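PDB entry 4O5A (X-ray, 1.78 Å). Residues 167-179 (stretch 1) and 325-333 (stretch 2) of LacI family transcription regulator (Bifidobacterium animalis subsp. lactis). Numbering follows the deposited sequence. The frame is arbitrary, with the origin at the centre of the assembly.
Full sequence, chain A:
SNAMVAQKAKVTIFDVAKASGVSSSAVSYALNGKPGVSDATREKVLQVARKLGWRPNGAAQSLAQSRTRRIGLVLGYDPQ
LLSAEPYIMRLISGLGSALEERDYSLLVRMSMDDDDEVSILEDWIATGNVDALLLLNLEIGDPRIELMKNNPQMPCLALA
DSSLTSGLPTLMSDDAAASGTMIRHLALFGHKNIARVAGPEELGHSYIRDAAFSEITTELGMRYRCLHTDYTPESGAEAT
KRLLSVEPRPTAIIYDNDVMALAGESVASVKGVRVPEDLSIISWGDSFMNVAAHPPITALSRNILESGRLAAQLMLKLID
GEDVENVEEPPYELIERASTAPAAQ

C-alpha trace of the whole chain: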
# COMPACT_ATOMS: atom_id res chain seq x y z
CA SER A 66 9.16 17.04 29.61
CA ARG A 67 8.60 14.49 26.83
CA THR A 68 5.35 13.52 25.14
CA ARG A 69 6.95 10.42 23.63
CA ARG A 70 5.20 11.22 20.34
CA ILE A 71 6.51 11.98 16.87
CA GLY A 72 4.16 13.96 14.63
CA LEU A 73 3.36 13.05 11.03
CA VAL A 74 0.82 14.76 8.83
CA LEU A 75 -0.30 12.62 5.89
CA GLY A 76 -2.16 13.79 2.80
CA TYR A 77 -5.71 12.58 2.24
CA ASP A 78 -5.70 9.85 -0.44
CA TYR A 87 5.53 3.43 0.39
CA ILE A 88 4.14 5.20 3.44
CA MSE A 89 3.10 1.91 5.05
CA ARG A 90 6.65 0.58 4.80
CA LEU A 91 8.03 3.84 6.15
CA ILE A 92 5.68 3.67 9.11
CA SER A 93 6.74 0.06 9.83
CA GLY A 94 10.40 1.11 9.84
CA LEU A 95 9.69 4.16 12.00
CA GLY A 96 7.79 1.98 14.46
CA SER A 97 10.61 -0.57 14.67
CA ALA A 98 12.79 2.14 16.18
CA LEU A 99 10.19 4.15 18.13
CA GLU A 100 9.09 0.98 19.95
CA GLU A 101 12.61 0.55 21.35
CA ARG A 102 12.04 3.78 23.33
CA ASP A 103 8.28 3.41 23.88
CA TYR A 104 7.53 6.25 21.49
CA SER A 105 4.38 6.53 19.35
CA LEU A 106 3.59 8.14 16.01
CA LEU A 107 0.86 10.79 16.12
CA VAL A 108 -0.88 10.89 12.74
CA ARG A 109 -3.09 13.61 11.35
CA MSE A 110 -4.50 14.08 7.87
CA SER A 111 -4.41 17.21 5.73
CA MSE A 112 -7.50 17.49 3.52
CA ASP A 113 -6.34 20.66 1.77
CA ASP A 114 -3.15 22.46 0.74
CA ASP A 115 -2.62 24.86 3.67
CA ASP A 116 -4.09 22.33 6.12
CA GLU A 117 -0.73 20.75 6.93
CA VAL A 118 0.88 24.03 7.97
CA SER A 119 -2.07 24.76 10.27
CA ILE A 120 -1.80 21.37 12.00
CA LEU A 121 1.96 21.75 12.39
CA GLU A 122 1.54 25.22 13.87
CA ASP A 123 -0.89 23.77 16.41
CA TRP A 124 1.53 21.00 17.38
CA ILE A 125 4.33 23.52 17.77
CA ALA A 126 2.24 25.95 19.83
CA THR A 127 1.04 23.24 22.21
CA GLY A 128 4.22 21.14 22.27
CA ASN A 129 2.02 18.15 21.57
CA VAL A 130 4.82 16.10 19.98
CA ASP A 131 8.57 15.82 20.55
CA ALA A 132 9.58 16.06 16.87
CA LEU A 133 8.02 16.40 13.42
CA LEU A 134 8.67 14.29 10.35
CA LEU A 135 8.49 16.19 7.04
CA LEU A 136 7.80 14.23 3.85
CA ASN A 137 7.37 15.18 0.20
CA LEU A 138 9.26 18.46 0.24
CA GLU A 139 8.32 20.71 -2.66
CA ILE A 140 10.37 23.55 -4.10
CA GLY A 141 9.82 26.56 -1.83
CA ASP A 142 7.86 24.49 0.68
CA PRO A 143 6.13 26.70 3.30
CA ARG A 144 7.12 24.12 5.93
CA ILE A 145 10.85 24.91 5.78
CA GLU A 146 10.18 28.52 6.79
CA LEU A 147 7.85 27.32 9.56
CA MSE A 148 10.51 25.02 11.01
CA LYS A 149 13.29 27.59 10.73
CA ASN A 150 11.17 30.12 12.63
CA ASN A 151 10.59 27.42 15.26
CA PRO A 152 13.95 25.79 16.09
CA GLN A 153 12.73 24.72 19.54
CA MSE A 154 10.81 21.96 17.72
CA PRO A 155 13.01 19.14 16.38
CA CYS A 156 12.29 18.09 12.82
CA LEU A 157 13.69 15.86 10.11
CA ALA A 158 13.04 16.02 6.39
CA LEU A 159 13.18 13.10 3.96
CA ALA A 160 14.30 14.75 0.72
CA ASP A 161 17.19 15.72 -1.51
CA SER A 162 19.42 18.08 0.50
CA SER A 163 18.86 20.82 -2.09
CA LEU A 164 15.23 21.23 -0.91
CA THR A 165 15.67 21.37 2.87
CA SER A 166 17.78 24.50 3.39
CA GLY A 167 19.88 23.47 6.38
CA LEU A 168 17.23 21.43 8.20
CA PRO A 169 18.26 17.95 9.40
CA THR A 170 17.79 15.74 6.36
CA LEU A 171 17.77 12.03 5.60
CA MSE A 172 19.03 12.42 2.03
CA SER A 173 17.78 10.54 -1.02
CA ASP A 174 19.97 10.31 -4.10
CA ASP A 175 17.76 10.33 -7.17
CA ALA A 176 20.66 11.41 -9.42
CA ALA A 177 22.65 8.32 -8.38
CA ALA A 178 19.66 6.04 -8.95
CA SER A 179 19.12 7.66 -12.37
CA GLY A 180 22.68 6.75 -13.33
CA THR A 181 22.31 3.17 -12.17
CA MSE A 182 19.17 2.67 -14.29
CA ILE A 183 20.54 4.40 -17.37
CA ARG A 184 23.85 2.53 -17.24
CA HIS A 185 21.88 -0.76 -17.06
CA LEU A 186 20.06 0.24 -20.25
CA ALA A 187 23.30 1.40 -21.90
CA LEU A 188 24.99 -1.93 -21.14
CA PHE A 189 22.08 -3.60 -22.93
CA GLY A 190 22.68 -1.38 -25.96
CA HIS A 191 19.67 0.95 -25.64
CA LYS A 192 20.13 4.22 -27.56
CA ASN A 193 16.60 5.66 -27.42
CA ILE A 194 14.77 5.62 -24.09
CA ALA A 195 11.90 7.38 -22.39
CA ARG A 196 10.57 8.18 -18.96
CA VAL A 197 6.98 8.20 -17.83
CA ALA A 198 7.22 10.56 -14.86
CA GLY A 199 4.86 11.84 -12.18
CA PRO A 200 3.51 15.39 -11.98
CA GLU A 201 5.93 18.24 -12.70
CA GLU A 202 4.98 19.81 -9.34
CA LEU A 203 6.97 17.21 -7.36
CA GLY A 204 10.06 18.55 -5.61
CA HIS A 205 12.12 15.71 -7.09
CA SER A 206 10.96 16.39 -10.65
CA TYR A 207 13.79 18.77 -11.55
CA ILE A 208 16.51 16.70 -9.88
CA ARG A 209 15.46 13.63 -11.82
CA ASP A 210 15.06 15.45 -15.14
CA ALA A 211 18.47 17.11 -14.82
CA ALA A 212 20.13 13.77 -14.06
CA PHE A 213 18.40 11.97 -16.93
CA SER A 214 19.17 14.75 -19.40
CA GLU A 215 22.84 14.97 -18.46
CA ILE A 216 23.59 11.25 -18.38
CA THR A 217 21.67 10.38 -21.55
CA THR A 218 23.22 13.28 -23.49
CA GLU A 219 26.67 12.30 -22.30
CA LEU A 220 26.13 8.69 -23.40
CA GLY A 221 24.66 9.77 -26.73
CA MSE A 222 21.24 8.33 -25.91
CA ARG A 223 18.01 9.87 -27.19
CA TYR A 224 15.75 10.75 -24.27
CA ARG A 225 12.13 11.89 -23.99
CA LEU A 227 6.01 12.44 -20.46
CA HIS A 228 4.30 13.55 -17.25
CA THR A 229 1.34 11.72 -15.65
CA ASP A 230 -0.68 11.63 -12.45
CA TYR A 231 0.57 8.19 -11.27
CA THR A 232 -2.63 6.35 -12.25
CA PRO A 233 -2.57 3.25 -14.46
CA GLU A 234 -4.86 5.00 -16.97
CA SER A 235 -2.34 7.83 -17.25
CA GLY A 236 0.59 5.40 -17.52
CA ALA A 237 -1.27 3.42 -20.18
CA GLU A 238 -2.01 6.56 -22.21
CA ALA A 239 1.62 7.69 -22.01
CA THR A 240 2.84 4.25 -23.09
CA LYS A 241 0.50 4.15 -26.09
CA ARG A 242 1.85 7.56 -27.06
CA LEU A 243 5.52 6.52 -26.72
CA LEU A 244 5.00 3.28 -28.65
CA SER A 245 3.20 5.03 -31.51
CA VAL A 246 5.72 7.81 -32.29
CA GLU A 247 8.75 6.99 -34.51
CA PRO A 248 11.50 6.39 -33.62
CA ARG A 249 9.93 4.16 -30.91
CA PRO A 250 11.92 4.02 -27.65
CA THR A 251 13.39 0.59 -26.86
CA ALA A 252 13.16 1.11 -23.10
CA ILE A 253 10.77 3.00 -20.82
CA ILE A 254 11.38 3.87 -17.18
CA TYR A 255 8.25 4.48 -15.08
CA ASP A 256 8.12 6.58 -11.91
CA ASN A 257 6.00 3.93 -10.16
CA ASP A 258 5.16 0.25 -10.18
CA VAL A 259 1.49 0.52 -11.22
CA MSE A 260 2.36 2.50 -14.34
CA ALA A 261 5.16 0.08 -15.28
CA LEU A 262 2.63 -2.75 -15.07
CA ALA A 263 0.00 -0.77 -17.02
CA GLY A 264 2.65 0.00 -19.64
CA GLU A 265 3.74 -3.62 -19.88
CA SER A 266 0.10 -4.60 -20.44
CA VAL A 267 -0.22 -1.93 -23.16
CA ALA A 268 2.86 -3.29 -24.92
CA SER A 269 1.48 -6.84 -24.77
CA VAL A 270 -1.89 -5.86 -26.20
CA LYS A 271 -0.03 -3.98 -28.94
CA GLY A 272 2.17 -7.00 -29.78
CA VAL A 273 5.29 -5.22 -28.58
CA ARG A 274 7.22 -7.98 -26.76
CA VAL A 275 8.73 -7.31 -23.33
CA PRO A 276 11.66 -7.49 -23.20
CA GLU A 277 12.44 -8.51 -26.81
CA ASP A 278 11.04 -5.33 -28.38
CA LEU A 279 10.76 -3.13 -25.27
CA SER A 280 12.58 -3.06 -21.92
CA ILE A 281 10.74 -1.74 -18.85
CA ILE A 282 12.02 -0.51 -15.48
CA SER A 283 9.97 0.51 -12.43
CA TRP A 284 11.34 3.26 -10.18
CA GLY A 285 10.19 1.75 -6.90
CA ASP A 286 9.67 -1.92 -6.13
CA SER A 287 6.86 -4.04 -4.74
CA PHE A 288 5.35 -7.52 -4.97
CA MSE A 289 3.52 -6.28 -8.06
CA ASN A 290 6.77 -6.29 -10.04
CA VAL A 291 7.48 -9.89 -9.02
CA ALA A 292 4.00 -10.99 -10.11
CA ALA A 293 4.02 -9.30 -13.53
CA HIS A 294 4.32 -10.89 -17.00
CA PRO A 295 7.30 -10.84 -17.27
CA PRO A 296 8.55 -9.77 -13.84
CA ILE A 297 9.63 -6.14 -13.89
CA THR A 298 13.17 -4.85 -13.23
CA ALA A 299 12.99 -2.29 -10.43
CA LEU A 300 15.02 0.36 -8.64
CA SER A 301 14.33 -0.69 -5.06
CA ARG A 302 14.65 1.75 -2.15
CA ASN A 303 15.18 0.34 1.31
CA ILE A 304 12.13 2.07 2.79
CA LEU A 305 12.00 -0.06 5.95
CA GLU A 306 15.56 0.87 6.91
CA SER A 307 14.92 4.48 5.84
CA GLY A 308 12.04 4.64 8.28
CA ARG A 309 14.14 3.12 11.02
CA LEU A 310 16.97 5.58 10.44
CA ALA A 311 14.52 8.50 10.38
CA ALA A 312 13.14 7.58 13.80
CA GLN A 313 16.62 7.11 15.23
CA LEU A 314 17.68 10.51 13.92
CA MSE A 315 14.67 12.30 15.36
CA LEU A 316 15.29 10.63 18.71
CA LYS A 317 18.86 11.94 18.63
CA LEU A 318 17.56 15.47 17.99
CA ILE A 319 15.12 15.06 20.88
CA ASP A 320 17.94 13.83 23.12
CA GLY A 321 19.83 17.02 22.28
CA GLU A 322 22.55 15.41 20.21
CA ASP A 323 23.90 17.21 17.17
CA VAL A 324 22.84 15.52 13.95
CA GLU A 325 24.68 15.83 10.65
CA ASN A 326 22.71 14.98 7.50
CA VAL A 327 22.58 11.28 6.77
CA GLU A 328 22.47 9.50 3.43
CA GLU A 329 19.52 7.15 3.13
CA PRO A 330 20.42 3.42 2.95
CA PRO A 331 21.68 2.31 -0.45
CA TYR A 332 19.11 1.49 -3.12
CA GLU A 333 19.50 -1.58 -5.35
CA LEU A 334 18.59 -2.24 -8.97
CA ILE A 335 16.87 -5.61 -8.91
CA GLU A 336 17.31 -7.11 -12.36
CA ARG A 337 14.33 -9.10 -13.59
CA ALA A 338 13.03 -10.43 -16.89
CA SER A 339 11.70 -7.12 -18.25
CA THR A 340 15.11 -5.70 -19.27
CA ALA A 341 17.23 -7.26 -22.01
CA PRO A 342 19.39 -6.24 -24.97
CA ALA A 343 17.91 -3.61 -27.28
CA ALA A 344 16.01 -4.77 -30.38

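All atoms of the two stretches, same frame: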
# COMPACT_ATOMS: atom_id res chain seq x y z
N GLY A 167 19.20 23.51 5.09
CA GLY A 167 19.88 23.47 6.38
C GLY A 167 19.21 22.64 7.45
O GLY A 167 19.84 22.35 8.47
N LEU A 168 17.94 22.28 7.25
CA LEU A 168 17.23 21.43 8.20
C LEU A 168 17.82 20.02 8.20
O LEU A 168 18.33 19.57 7.18
CB LEU A 168 15.74 21.34 7.85
CG LEU A 168 14.91 22.62 8.04
CD1 LEU A 168 13.45 22.39 7.68
CD2 LEU A 168 15.03 23.10 9.47
N PRO A 169 17.77 19.33 9.35
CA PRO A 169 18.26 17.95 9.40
C PRO A 169 17.57 17.11 8.33
O PRO A 169 16.34 17.08 8.27
CB PRO A 169 17.82 17.48 10.79
CG PRO A 169 17.86 18.73 11.62
CD PRO A 169 17.38 19.83 10.69
N THR A 170 18.36 16.44 7.50
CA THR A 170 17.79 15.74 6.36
C THR A 170 18.30 14.31 6.27
O THR A 170 19.50 14.06 6.42
CB THR A 170 18.15 16.47 5.05
OG1 THR A 170 17.82 17.86 5.18
CG2 THR A 170 17.42 15.87 3.85
N LEU A 171 17.39 13.38 6.02
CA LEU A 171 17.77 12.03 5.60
C LEU A 171 17.72 12.07 4.07
O LEU A 171 16.63 12.16 3.48
CB LEU A 171 16.80 10.99 6.17
CG LEU A 171 17.05 9.52 5.85
CD1 LEU A 171 18.47 9.10 6.22
CD2 LEU A 171 16.00 8.65 6.54
N MSE A 172 18.89 12.04 3.43
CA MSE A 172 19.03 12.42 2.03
C MSE A 172 18.84 11.28 1.05
O MSE A 172 19.51 10.25 1.13
CB MSE A 172 20.42 13.01 1.79
CG MSE A 172 20.80 14.14 2.72
SE MSE A 172 22.61 14.77 2.44
CE MSE A 172 23.58 13.14 2.93
N SER A 173 17.93 11.47 0.10
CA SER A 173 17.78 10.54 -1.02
C SER A 173 18.81 10.89 -2.09
O SER A 173 19.38 11.99 -2.07
CB SER A 173 16.38 10.65 -1.61
OG SER A 173 16.17 11.93 -2.16
N ASP A 174 19.06 9.98 -3.02
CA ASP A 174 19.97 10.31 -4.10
C ASP A 174 19.38 9.90 -5.44
O ASP A 174 19.82 8.92 -6.04
CB ASP A 174 21.35 9.66 -3.90
CG ASP A 174 22.45 10.35 -4.70
OD1 ASP A 174 22.16 11.04 -5.71
OD2 ASP A 174 23.63 10.18 -4.32
N ASP A 175 18.39 10.65 -5.89
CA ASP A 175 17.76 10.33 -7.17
C ASP A 175 18.73 10.40 -8.36
O ASP A 175 18.57 9.66 -9.32
CB ASP A 175 16.54 11.21 -7.43
CG ASP A 175 15.34 10.81 -6.57
OD1 ASP A 175 15.36 9.71 -5.99
OD2 ASP A 175 14.37 11.60 -6.49
N ALA A 176 19.69 11.31 -8.32
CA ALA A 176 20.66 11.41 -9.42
C ALA A 176 21.49 10.14 -9.54
O ALA A 176 21.74 9.65 -10.65
CB ALA A 176 21.56 12.62 -9.25
N ALA A 177 21.93 9.60 -8.40
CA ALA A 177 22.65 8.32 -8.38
C ALA A 177 21.80 7.20 -8.96
O ALA A 177 22.24 6.45 -9.84
CB ALA A 177 23.09 7.96 -6.95
N ALA A 178 20.58 7.06 -8.45
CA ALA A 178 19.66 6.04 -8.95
C ALA A 178 19.43 6.17 -10.46
O ALA A 178 19.35 5.16 -11.17
CB ALA A 178 18.34 6.13 -8.20
N SER A 179 19.32 7.41 -10.94
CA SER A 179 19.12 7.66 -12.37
C SER A 179 20.27 7.06 -13.16
O SER A 179 20.05 6.38 -14.17
CB SER A 179 19.03 9.16 -12.66
OG SER A 179 17.92 9.75 -12.00
N GLU A 325 24.29 15.49 12.02
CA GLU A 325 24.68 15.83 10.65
C GLU A 325 23.74 15.10 9.70
O GLU A 325 23.18 14.07 10.06
CB GLU A 325 26.14 15.46 10.40
CG GLU A 325 27.13 16.35 11.14
CD GLU A 325 28.43 16.55 10.37
OE1 GLU A 325 28.90 15.60 9.72
OE2 GLU A 325 28.98 17.68 10.42
N ASN A 326 23.55 15.64 8.49
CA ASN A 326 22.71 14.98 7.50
C ASN A 326 23.21 13.57 7.21
O ASN A 326 24.41 13.30 7.26
CB ASN A 326 22.63 15.79 6.19
CG ASN A 326 21.86 17.08 6.36
OD1 ASN A 326 21.18 17.28 7.37
ND2 ASN A 326 21.96 17.96 5.37
N VAL A 327 22.28 12.69 6.90
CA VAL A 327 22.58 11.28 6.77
C VAL A 327 22.09 10.83 5.41
O VAL A 327 20.99 11.17 5.02
CB VAL A 327 21.85 10.48 7.87
CG1 VAL A 327 22.16 9.01 7.75
CG2 VAL A 327 22.25 10.99 9.25
N GLU A 328 22.92 10.08 4.68
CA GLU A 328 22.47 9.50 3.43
C GLU A 328 21.47 8.39 3.72
O GLU A 328 21.63 7.65 4.69
CB GLU A 328 23.66 8.95 2.63
N GLU A 329 20.43 8.26 2.91
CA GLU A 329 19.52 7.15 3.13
C GLU A 329 20.23 5.85 2.74
O GLU A 329 21.25 5.89 2.04
CB GLU A 329 18.18 7.37 2.41
CG GLU A 329 18.15 7.06 0.94
CD GLU A 329 16.72 6.94 0.41
OE1 GLU A 329 15.87 7.81 0.74
OE2 GLU A 329 16.43 5.96 -0.31
N PRO A 330 19.75 4.70 3.24
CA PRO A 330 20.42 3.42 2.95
C PRO A 330 20.49 3.17 1.45
O PRO A 330 19.63 3.65 0.71
CB PRO A 330 19.50 2.39 3.61
CG PRO A 330 18.83 3.14 4.72
CD PRO A 330 18.63 4.53 4.19
N PRO A 331 21.52 2.43 1.00
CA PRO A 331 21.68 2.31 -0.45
C PRO A 331 20.49 1.63 -1.11
O PRO A 331 19.88 0.72 -0.54
CB PRO A 331 22.94 1.45 -0.61
CG PRO A 331 23.13 0.77 0.72
CD PRO A 331 22.58 1.73 1.74
N TYR A 332 20.14 2.11 -2.30
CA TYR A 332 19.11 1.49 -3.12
C TYR A 332 19.76 0.33 -3.88
O TYR A 332 20.98 0.17 -3.86
CB TYR A 332 18.58 2.51 -4.13
CG TYR A 332 19.66 3.03 -5.05
CD1 TYR A 332 20.02 2.35 -6.20
CD2 TYR A 332 20.35 4.20 -4.74
CE1 TYR A 332 21.03 2.81 -7.03
CE2 TYR A 332 21.35 4.67 -5.56
CZ TYR A 332 21.68 3.98 -6.71
OH TYR A 332 22.69 4.44 -7.52
N GLU A 333 18.96 -0.45 -4.60
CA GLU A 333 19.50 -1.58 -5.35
C GLU A 333 18.68 -1.73 -6.63
O GLU A 333 17.46 -1.67 -6.58
CB GLU A 333 19.37 -2.84 -4.49
CG GLU A 333 19.74 -4.17 -5.16
CD GLU A 333 19.32 -5.37 -4.30
OE1 GLU A 333 18.74 -5.15 -3.21
OE2 GLU A 333 19.56 -6.53 -4.71
O HOH W 1 20.46 20.26 5.58
O HOH W 2 15.09 10.52 1.89

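The apolar centre of the contact lies on the face of the small parallel sheet that carries L171 and V327. L171, with chi1 t and chi2 p, brings its CD1 to 4.0 Å from V327 CG1, and the same methyl carbon lies 3.8 Å from E329 CA, so one leucine branch packs along the neighbouring strand as it leaves the sheet. On the face carrying M172 and E328, the selenomethionine folds back over stretch 2: its CE lies 3.6 Å from E328 N and its SE 3.9 Å from N326 CB. E328 is modelled only to CB, 4.2 Å from M172 CE. A second apolar patch forms where the helix of stretch 1 meets Y332. A178 CA sits over one face of the ring, 4.1 Å from its centroid, in a CH-pi contact, while A177 CB approaches Y332 CE2 at 4.0 Å.

Between the strands, backbone hydrogen bonds set the register. V327 bonds through both its backbone N and O to stretch 1, to the residues flanking its bridge partner L171, as in parallel pairing: its N donates to T170 O (3.1 Å), and its O accepts from M172 N (2.8 Å). E329 N then donates to M172 O (2.8 Å), extending the ladder. L171 CA adds a CA-H...O contact to V327 O at 3.4 Å.

At the polar edge, the N326 side chain continues this pattern, its OD1 accepting from T170 N (2.9 Å). Its amide ND2 donates to a water (2.8 Å from ND2) that in turn donates to L168 O (2.8 Å from that oxygen), so both ends of the amide engage stretch 1. T170 OG1 also donates to L168 O, at 2.7 Å. A second water donates to L171 O (2.8 Å) and E329 OE1 (3.0 Å), joining backbone to carboxylate. Beyond the sheet, D174 caps the helix, its OD1 accepting from A177 N at 3.1 Å.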